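Local coordinates for protein molinate hydrolase (Gulosibacter molinativorax, PDB 4WGX) that probably hydrolyses carbon-nitrogen bonds other than peptide bonds, as a metal-dependent member of the amidohydrolase superfamily named for the herbicide molinate, at residues H251-E256 with M269-M274; I210-H215 with P225-S230. One frame throughout, in Å; residues are numbered along the deposited sequence.

Contact 1: H251-E256 with M269-M274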
ATOM      1  N   HIS A 251       3.127  26.037  15.172  1.00 24.15           N
ATOM      2  CA  HIS A 251       3.300  25.349  13.903  1.00 26.20           C
ATOM      3  C   HIS A 251       2.110  25.707  13.019  1.00 22.77           C
ATOM      4  O   HIS A 251       0.979  25.452  13.382  1.00 22.39           O
ATOM      5  CB  HIS A 251       3.403  23.841  14.128  1.00 24.94           C
ATOM      6  CG  HIS A 251       3.157  23.013  12.908  1.00 30.11           C
ATOM      7  ND1 HIS A 251       4.162  22.647  12.037  1.00 29.66           N
ATOM      8  CD2 HIS A 251       2.024  22.451  12.425  1.00 32.74           C
ATOM      9  CE1 HIS A 251       3.657  21.902  11.074  1.00 31.58           C
ATOM     10  NE2 HIS A 251       2.363  21.769  11.284  1.00 30.30           N
ATOM     11  N   THR A 252       2.379  26.315  11.869  1.00 21.73           N
ATOM     12  CA  THR A 252       1.347  26.689  10.916  1.00 28.64           C
ATOM     13  C   THR A 252       1.735  26.291   9.505  1.00 21.69           C
ATOM     14  O   THR A 252       2.907  26.275   9.167  1.00 29.79           O
ATOM     15  CB  THR A 252       1.050  28.215  10.938  1.00 29.42           C
ATOM     16  OG1 THR A 252       2.223  28.959  10.602  1.00 23.66           O
ATOM     17  CG2 THR A 252       0.552  28.646  12.284  1.00 19.46           C
ATOM     18  N   THR A 253       0.731  26.003   8.686  1.00 23.49           N
ATOM     19  CA  THR A 253       0.928  25.536   7.315  1.00 26.05           C
ATOM     20  C   THR A 253      -0.122  26.119   6.377  1.00 23.79           C
ATOM     21  O   THR A 253      -0.327  25.608   5.290  1.00 25.19           O
ATOM     22  CB  THR A 253       0.869  23.996   7.218  1.00 30.28           C
ATOM     23  OG1 THR A 253      -0.399  23.531   7.689  1.00 29.63           O
ATOM     24  CG2 THR A 253       1.977  23.353   8.034  1.00 31.00           C
ATOM     25  N   SER A 254      -0.797  27.179   6.814  1.00 24.27           N
ATOM     26  CA  SER A 254      -1.779  27.880   5.990  1.00 25.66           C
ATOM     27  C   SER A 254      -1.754  29.370   6.299  1.00 26.90           C
ATOM     28  O   SER A 254      -1.258  29.785   7.340  1.00 24.30           O
ATOM     29  CB  SER A 254      -3.189  27.328   6.208  1.00 24.62           C
ATOM     30  OG  SER A 254      -3.666  27.613   7.501  1.00 29.85           O
ATOM     31  N   LEU A 255      -2.287  30.173   5.386  1.00 26.67           N
ATOM     32  CA  LEU A 255      -2.408  31.606   5.605  1.00 21.53           C
ATOM     33  C   LEU A 255      -3.229  31.916   6.852  1.00 24.93           C
ATOM     34  O   LEU A 255      -2.900  32.820   7.636  1.00 26.25           O
ATOM     35  CB  LEU A 255      -3.047  32.271   4.394  1.00 21.89           C
ATOM     36  CG  LEU A 255      -2.245  32.230   3.099  1.00 20.90           C
ATOM     37  CD1 LEU A 255      -3.065  32.810   1.952  1.00 25.04           C
ATOM     38  CD2 LEU A 255      -0.956  32.978   3.248  1.00 26.12           C
ATOM     39  N   GLU A 256      -4.296  31.156   7.038  1.00 23.97           N
ATOM     40  CA  GLU A 256      -5.199  31.393   8.145  1.00 25.91           C
ATOM     41  C   GLU A 256      -4.595  30.923   9.464  1.00 26.59           C
ATOM     42  O   GLU A 256      -4.854  31.515  10.509  1.00 26.22           O
ATOM     43  CB  GLU A 256      -6.544  30.712   7.886  1.00 23.49           C
ATOM     44  CG  GLU A 256      -7.476  31.519   6.988  1.00 28.40           C
ATOM     45  CD  GLU A 256      -7.696  32.941   7.496  1.00 31.20           C
ATOM     46  OE1 GLU A 256      -8.449  33.118   8.470  1.00 27.49           O
ATOM     47  OE2 GLU A 256      -7.109  33.872   6.917  1.00 28.12           O
ATOM     48  N   MET A 269       7.048  31.989  15.313  1.00 25.53           N
ATOM     49  CA  MET A 269       6.202  31.262  14.386  1.00 27.13           C
ATOM     50  C   MET A 269       7.060  30.410  13.460  1.00 22.81           C
ATOM     51  O   MET A 269       7.763  30.934  12.611  1.00 26.11           O
ATOM     52  CB  MET A 269       5.334  32.258  13.615  1.00 24.54           C
ATOM     53  CG  MET A 269       4.232  32.828  14.493  1.00 26.86           C
ATOM     54  SD  MET A 269       3.354  34.235  13.846  1.00 31.19           S
ATOM     55  CE  MET A 269       4.686  35.379  13.591  1.00 35.41           C
ATOM     56  N   ILE A 270       7.017  29.094  13.652  1.00 26.10           N
ATOM     57  CA  ILE A 270       7.883  28.181  12.914  1.00 28.53           C
ATOM     58  C   ILE A 270       7.345  27.958  11.509  1.00 24.08           C
ATOM     59  O   ILE A 270       6.143  27.815  11.305  1.00 26.09           O
ATOM     60  CB  ILE A 270       8.043  26.831  13.633  1.00 24.04           C
ATOM     61  CG1 ILE A 270       8.519  27.042  15.071  1.00 27.54           C
ATOM     62  CG2 ILE A 270       9.024  25.957  12.883  1.00 27.00           C
ATOM     63  CD1 ILE A 270       9.887  27.654  15.197  1.00 28.21           C
ATOM     64  N   HIS A 271       8.282  27.883  10.568  1.00 27.10           N
ATOM     65  CA  HIS A 271       8.047  28.023   9.129  1.00 27.97           C
ATOM     66  C   HIS A 271       6.769  28.791   8.782  1.00 23.01           C
ATOM     67  O   HIS A 271       5.837  28.257   8.186  1.00 27.81           O
ATOM     68  CB  HIS A 271       8.062  26.652   8.424  1.00 31.39           C
ATOM     69  CG  HIS A 271       7.287  25.573   9.107  1.00 28.34           C
ATOM     70  ND1 HIS A 271       5.918  25.620   9.276  1.00 27.29           N
ATOM     71  CD2 HIS A 271       7.684  24.377   9.599  1.00 28.86           C
ATOM     72  CE1 HIS A 271       5.517  24.519   9.882  1.00 34.70           C
ATOM     73  NE2 HIS A 271       6.565  23.747  10.089  1.00 37.25           N
ATOM     74  N   ALA A 272       6.790  30.072   9.137  1.00 23.17           N
ATOM     75  CA  ALA A 272       5.717  31.028   8.894  1.00 23.96           C
ATOM     76  C   ALA A 272       5.366  31.225   7.418  1.00 22.74           C
ATOM     77  O   ALA A 272       4.247  31.596   7.101  1.00 23.36           O
ATOM     78  CB  ALA A 272       6.106  32.374   9.513  1.00 23.79           C
ATOM     79  N   THR A 273       6.334  31.013   6.532  1.00 26.70           N
ATOM     80  CA  THR A 273       6.139  31.195   5.092  1.00 26.28           C
ATOM     81  C   THR A 273       5.683  29.909   4.380  1.00 25.59           C
ATOM     82  O   THR A 273       5.586  29.860   3.157  1.00 22.48           O
ATOM     83  CB  THR A 273       7.426  31.703   4.434  1.00 32.05           C
ATOM     84  OG1 THR A 273       8.511  30.845   4.784  1.00 24.94           O
ATOM     85  CG2 THR A 273       7.726  33.110   4.890  1.00 25.77           C
ATOM     86  N   MET A 274       5.426  28.870   5.159  1.00 25.22           N
ATOM     87  CA  MET A 274       4.812  27.650   4.655  1.00 22.93           C
ATOM     88  C   MET A 274       3.300  27.824   4.726  1.00 26.51           C
ATOM     89  O   MET A 274       2.708  27.650   5.784  1.00 30.05           O
ATOM     90  CB  MET A 274       5.264  26.443   5.484  1.00 33.81           C
ATOM     91  CG  MET A 274       5.798  25.270   4.710  1.00 56.11           C
ATOM     92  SD  MET A 274       4.844  23.814   5.137  1.00 70.90           S
ATOM     93  CE  MET A 274       3.367  24.187   4.187  1.00 43.26           C
TER
HETATM   94  O   HOH W   1       2.455  29.474   7.933  1.00 23.05           O
HETATM   95  O   HOH W   2       3.934  29.060  12.735  1.00 26.88           O
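H251 and H271 bring their imidazoles together as an oblique pair, with ring planes 81° apart and centroids 4.9 Å apart. The near approach is H251 ND1 to H271 CE1, 3.2 Å, so H251 meets the rim of the H271 ring. Two torsions explain the convergence: H251 carries CG opposite its backbone N (chi1 162°), while H271 tucks CG between its own N and carbonyl carbon (chi1 45°). At the same rim, H271 ND1 donates a weak, bent hydrogen bond to T252 O (3.1 Å). Both histidines are zinc ligands in this protein, although no zinc is bound to them here; H251 NE2 donates a hydrogen bond to D214 O.

Two waters link the T252 hydroxyl to backbone carbonyls of 269-274. T252 OG1 donates to water 1 at 2.7 Å, which passes hydrogen bonds on to A272 O and M274 O, and it accepts from water 2, which also donates to I270 O. Beyond them, the bent M274 chain lies alongside T253, with M274 CE 3.9 Å from T253 CB.

These segments join strand 248-251 to strand 268-270 within a beta-alpha-beta unit. Helix 255-263 packs on T252 and A272, strand 295-297 lies beyond I270, and E296 accepts a hydrogen bond from H271 N.

Contact 2: I210-H215 with P225-S230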
ATOM      1  N   ILE A 210       2.654  24.752  19.846  1.00 22.32           N
ATOM      2  CA  ILE A 210       1.309  24.284  19.571  1.00 27.63           C
ATOM      3  C   ILE A 210       1.108  24.051  18.068  1.00 23.88           C
ATOM      4  O   ILE A 210       1.501  24.871  17.242  1.00 20.13           O
ATOM      5  CB  ILE A 210       0.272  25.291  20.094  1.00 29.51           C
ATOM      6  CG1 ILE A 210       0.382  25.387  21.616  1.00 29.32           C
ATOM      7  CG2 ILE A 210      -1.124  24.881  19.692  1.00 30.19           C
ATOM      8  CD1 ILE A 210      -0.443  26.475  22.236  1.00 43.01           C
ATOM      9  N   ALA A 211       0.518  22.909  17.730  1.00 23.15           N
ATOM     10  CA  ALA A 211       0.147  22.617  16.352  1.00 22.53           C
ATOM     11  C   ALA A 211      -1.130  23.355  16.003  1.00 19.67           C
ATOM     12  O   ALA A 211      -2.203  22.809  16.157  1.00 26.42           O
ATOM     13  CB  ALA A 211      -0.040  21.127  16.153  1.00 21.67           C
ATOM     14  N   VAL A 212      -1.017  24.597  15.552  1.00 20.67           N
ATOM     15  CA  VAL A 212      -2.193  25.378  15.196  1.00 21.20           C
ATOM     16  C   VAL A 212      -2.889  24.700  14.025  1.00 24.19           C
ATOM     17  O   VAL A 212      -4.104  24.527  14.020  1.00 22.42           O
ATOM     18  CB  VAL A 212      -1.836  26.828  14.835  1.00 21.76           C
ATOM     19  CG1 VAL A 212      -3.054  27.576  14.336  1.00 24.49           C
ATOM     20  CG2 VAL A 212      -1.241  27.540  16.029  1.00 24.10           C
ATOM     21  N   THR A 213      -2.096  24.313  13.040  1.00 21.61           N
ATOM     22  CA  THR A 213      -2.595  23.540  11.924  1.00 23.98           C
ATOM     23  C   THR A 213      -2.077  22.112  11.980  1.00 21.34           C
ATOM     24  O   THR A 213      -1.323  21.734  12.870  1.00 23.56           O
ATOM     25  CB  THR A 213      -2.210  24.171  10.588  1.00 23.00           C
ATOM     26  OG1 THR A 213      -0.790  24.209  10.474  1.00 26.51           O
ATOM     27  CG2 THR A 213      -2.759  25.575  10.484  1.00 20.35           C
ATOM     28  N   ASP A 214      -2.509  21.323  11.014  1.00 20.69           N
ATOM     29  CA  ASP A 214      -2.187  19.914  10.955  1.00 22.33           C
ATOM     30  C   ASP A 214      -0.748  19.658  10.569  1.00 19.40           C
ATOM     31  O   ASP A 214      -0.026  20.539  10.130  1.00 20.69           O
ATOM     32  CB  ASP A 214      -3.092  19.223   9.942  1.00 26.94           C
ATOM     33  CG  ASP A 214      -2.783  19.652   8.543  1.00 26.11           C
ATOM     34  OD1 ASP A 214      -3.238  20.740   8.155  1.00 20.44           O
ATOM     35  OD2 ASP A 214      -2.032  18.930   7.865  1.00 27.72           O
ATOM     36  N   HIS A 215      -0.365  18.403  10.700  1.00 22.13           N
ATOM     37  CA  HIS A 215       0.932  17.934  10.271  1.00 27.11           C
ATOM     38  C   HIS A 215       0.750  16.766   9.276  1.00 28.05           C
ATOM     39  O   HIS A 215       1.444  15.759   9.346  1.00 26.66           O
ATOM     40  CB  HIS A 215       1.739  17.527  11.502  1.00 32.15           C
ATOM     41  CG  HIS A 215       3.183  17.301  11.236  1.00 28.19           C
ATOM     42  ND1 HIS A 215       3.682  16.078  10.852  1.00 30.35           N
ATOM     43  CD2 HIS A 215       4.244  18.129  11.332  1.00 38.00           C
ATOM     44  CE1 HIS A 215       4.990  16.169  10.698  1.00 28.35           C
ATOM     45  NE2 HIS A 215       5.352  17.402  10.989  1.00 41.52           N
ATOM     46  N   PRO A 225      -4.750  22.082   4.106  1.00 19.82           N
ATOM     47  CA  PRO A 225      -4.499  22.274   5.537  1.00 22.28           C
ATOM     48  C   PRO A 225      -5.753  22.282   6.403  1.00 22.77           C
ATOM     49  O   PRO A 225      -6.835  22.618   5.932  1.00 21.65           O
ATOM     50  CB  PRO A 225      -3.817  23.639   5.584  1.00 22.36           C
ATOM     51  CG  PRO A 225      -4.340  24.353   4.401  1.00 26.16           C
ATOM     52  CD  PRO A 225      -4.509  23.314   3.341  1.00 25.09           C
ATOM     53  N   TYR A 226      -5.581  21.901   7.664  1.00 22.20           N
ATOM     54  CA  TYR A 226      -6.640  21.938   8.662  1.00 18.14           C
ATOM     55  C   TYR A 226      -6.232  22.768   9.873  1.00 24.64           C
ATOM     56  O   TYR A 226      -5.092  23.189   9.978  1.00 26.27           O
ATOM     57  CB  TYR A 226      -6.988  20.536   9.138  1.00 23.42           C
ATOM     58  CG  TYR A 226      -7.470  19.593   8.066  1.00 24.70           C
ATOM     59  CD1 TYR A 226      -6.582  18.817   7.342  1.00 21.00           C
ATOM     60  CD2 TYR A 226      -8.818  19.468   7.793  1.00 20.82           C
ATOM     61  CE1 TYR A 226      -7.025  17.964   6.365  1.00 21.19           C
ATOM     62  CE2 TYR A 226      -9.265  18.614   6.831  1.00 19.98           C
ATOM     63  CZ  TYR A 226      -8.367  17.864   6.120  1.00 17.37           C
ATOM     64  OH  TYR A 226      -8.818  17.003   5.169  1.00 21.32           O
ATOM     65  N   PHE A 227      -7.173  22.991  10.784  1.00 22.98           N
ATOM     66  CA  PHE A 227      -6.849  23.428  12.128  1.00 19.35           C
ATOM     67  C   PHE A 227      -6.973  22.248  13.061  1.00 18.33           C
ATOM     68  O   PHE A 227      -7.918  21.486  12.988  1.00 20.63           O
ATOM     69  CB  PHE A 227      -7.746  24.578  12.575  1.00 20.78           C
ATOM     70  CG  PHE A 227      -7.332  25.902  12.028  1.00 25.12           C
ATOM     71  CD1 PHE A 227      -7.676  26.280  10.757  1.00 27.38           C
ATOM     72  CD2 PHE A 227      -6.582  26.764  12.788  1.00 31.77           C
ATOM     73  CE1 PHE A 227      -7.281  27.486  10.258  1.00 29.03           C
ATOM     74  CE2 PHE A 227      -6.199  27.977  12.299  1.00 31.33           C
ATOM     75  CZ  PHE A 227      -6.544  28.340  11.037  1.00 30.07           C
ATOM     76  N   THR A 228      -5.989  22.104  13.937  1.00 21.23           N
ATOM     77  CA  THR A 228      -5.972  21.051  14.930  1.00 15.46           C
ATOM     78  C   THR A 228      -7.069  21.225  15.979  1.00 19.92           C
ATOM     79  O   THR A 228      -7.670  20.258  16.433  1.00 21.46           O
ATOM     80  CB  THR A 228      -4.605  21.016  15.606  1.00 15.29           C
ATOM     81  OG1 THR A 228      -3.611  20.813  14.605  1.00 22.72           O
ATOM     82  CG2 THR A 228      -4.516  19.934  16.664  1.00 19.41           C
ATOM     83  N   PHE A 229      -7.332  22.466  16.349  1.00 19.29           N
ATOM     84  CA  PHE A 229      -8.237  22.761  17.445  1.00 21.72           C
ATOM     85  C   PHE A 229      -9.265  23.788  17.026  1.00 21.16           C
ATOM     86  O   PHE A 229      -9.028  24.576  16.119  1.00 23.41           O
ATOM     87  CB  PHE A 229      -7.462  23.292  18.664  1.00 24.13           C
ATOM     88  CG  PHE A 229      -6.418  22.353  19.197  1.00 24.55           C
ATOM     89  CD1 PHE A 229      -6.768  21.211  19.880  1.00 19.51           C
ATOM     90  CD2 PHE A 229      -5.076  22.643  19.044  1.00 17.81           C
ATOM     91  CE1 PHE A 229      -5.805  20.379  20.383  1.00 17.27           C
ATOM     92  CE2 PHE A 229      -4.121  21.818  19.542  1.00 16.73           C
ATOM     93  CZ  PHE A 229      -4.476  20.692  20.214  1.00 18.47           C
ATOM     94  N   SER A 230     -10.410  23.786  17.691  1.00 20.65           N
ATOM     95  CA  SER A 230     -11.296  24.940  17.640  1.00 23.22           C
ATOM     96  C   SER A 230     -10.547  26.109  18.260  1.00 27.08           C
ATOM     97  O   SER A 230      -9.618  25.911  19.028  1.00 22.92           O
ATOM     98  CB  SER A 230     -12.598  24.686  18.383  1.00 29.69           C
ATOM     99  OG  SER A 230     -12.393  24.648  19.782  1.00 29.62           O
TER
HETATM  100  O   HOH W   3      -5.775  24.883  15.883  1.00 20.61           O
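P225 lies against the carboxylate of D214, its CA 3.3 Å from D214 OD1. The next residue, Y226, gives its backbone N to the same OD1 in a short, nearly straight hydrogen bond (2.7 Å, 167° at the hydrogen). The donor reaches OD1 on the anti side, 35° out of the carboxylate plane. Y226 O accepts a weak bond from D214 N, 3.4 Å long, and T213 CB packs against it. F227 then runs beside V212, its CE2 3.8 Å from V212 CG1. At T228 both backbone and side chain are engaged: N donates to V212 O at 3.1 Å, and OG1, anti to the carbonyl carbon (chi1 -58°), donates to A211 O at 2.9 Å. F229 follows, its N donating to water 3, which in turn donates to V212 O, while F229 CE2 lies 4.3 Å from I210 CG2.

T213 and F227 form a single backbone bridge, and Y226 and P225 also meet R183 of a second subunit. This is a loop closing over the C-terminal end of strand 208-211, where TIM-barrel amidohydrolases carry their active site; T213 lies close to the zinc ligand H251.

Along the chain, contact 2 comes first: strand 208-211 runs into 212-215, and after helix 217-220 the chain returns at 225-230, closing a loop with nine residues between the segments. Helix 231-243 then leads to strand 248-251, where contact 1 opens; it closes around helix 255-263 when strand 268-270 arrives. The two loops are therefore in series, neither nested nor crossed. They touch nonetheless, their centres 10 Å apart, through the neighbouring strands 208-211 and 248-251 of one parallel sheet (H251 N to I210 O, 2.9 Å) and the loops that follow them (T253 OG1 to T213 OG1, 2.9 Å), both probable hydrogen bonds. Both contacts also reach the second subunit.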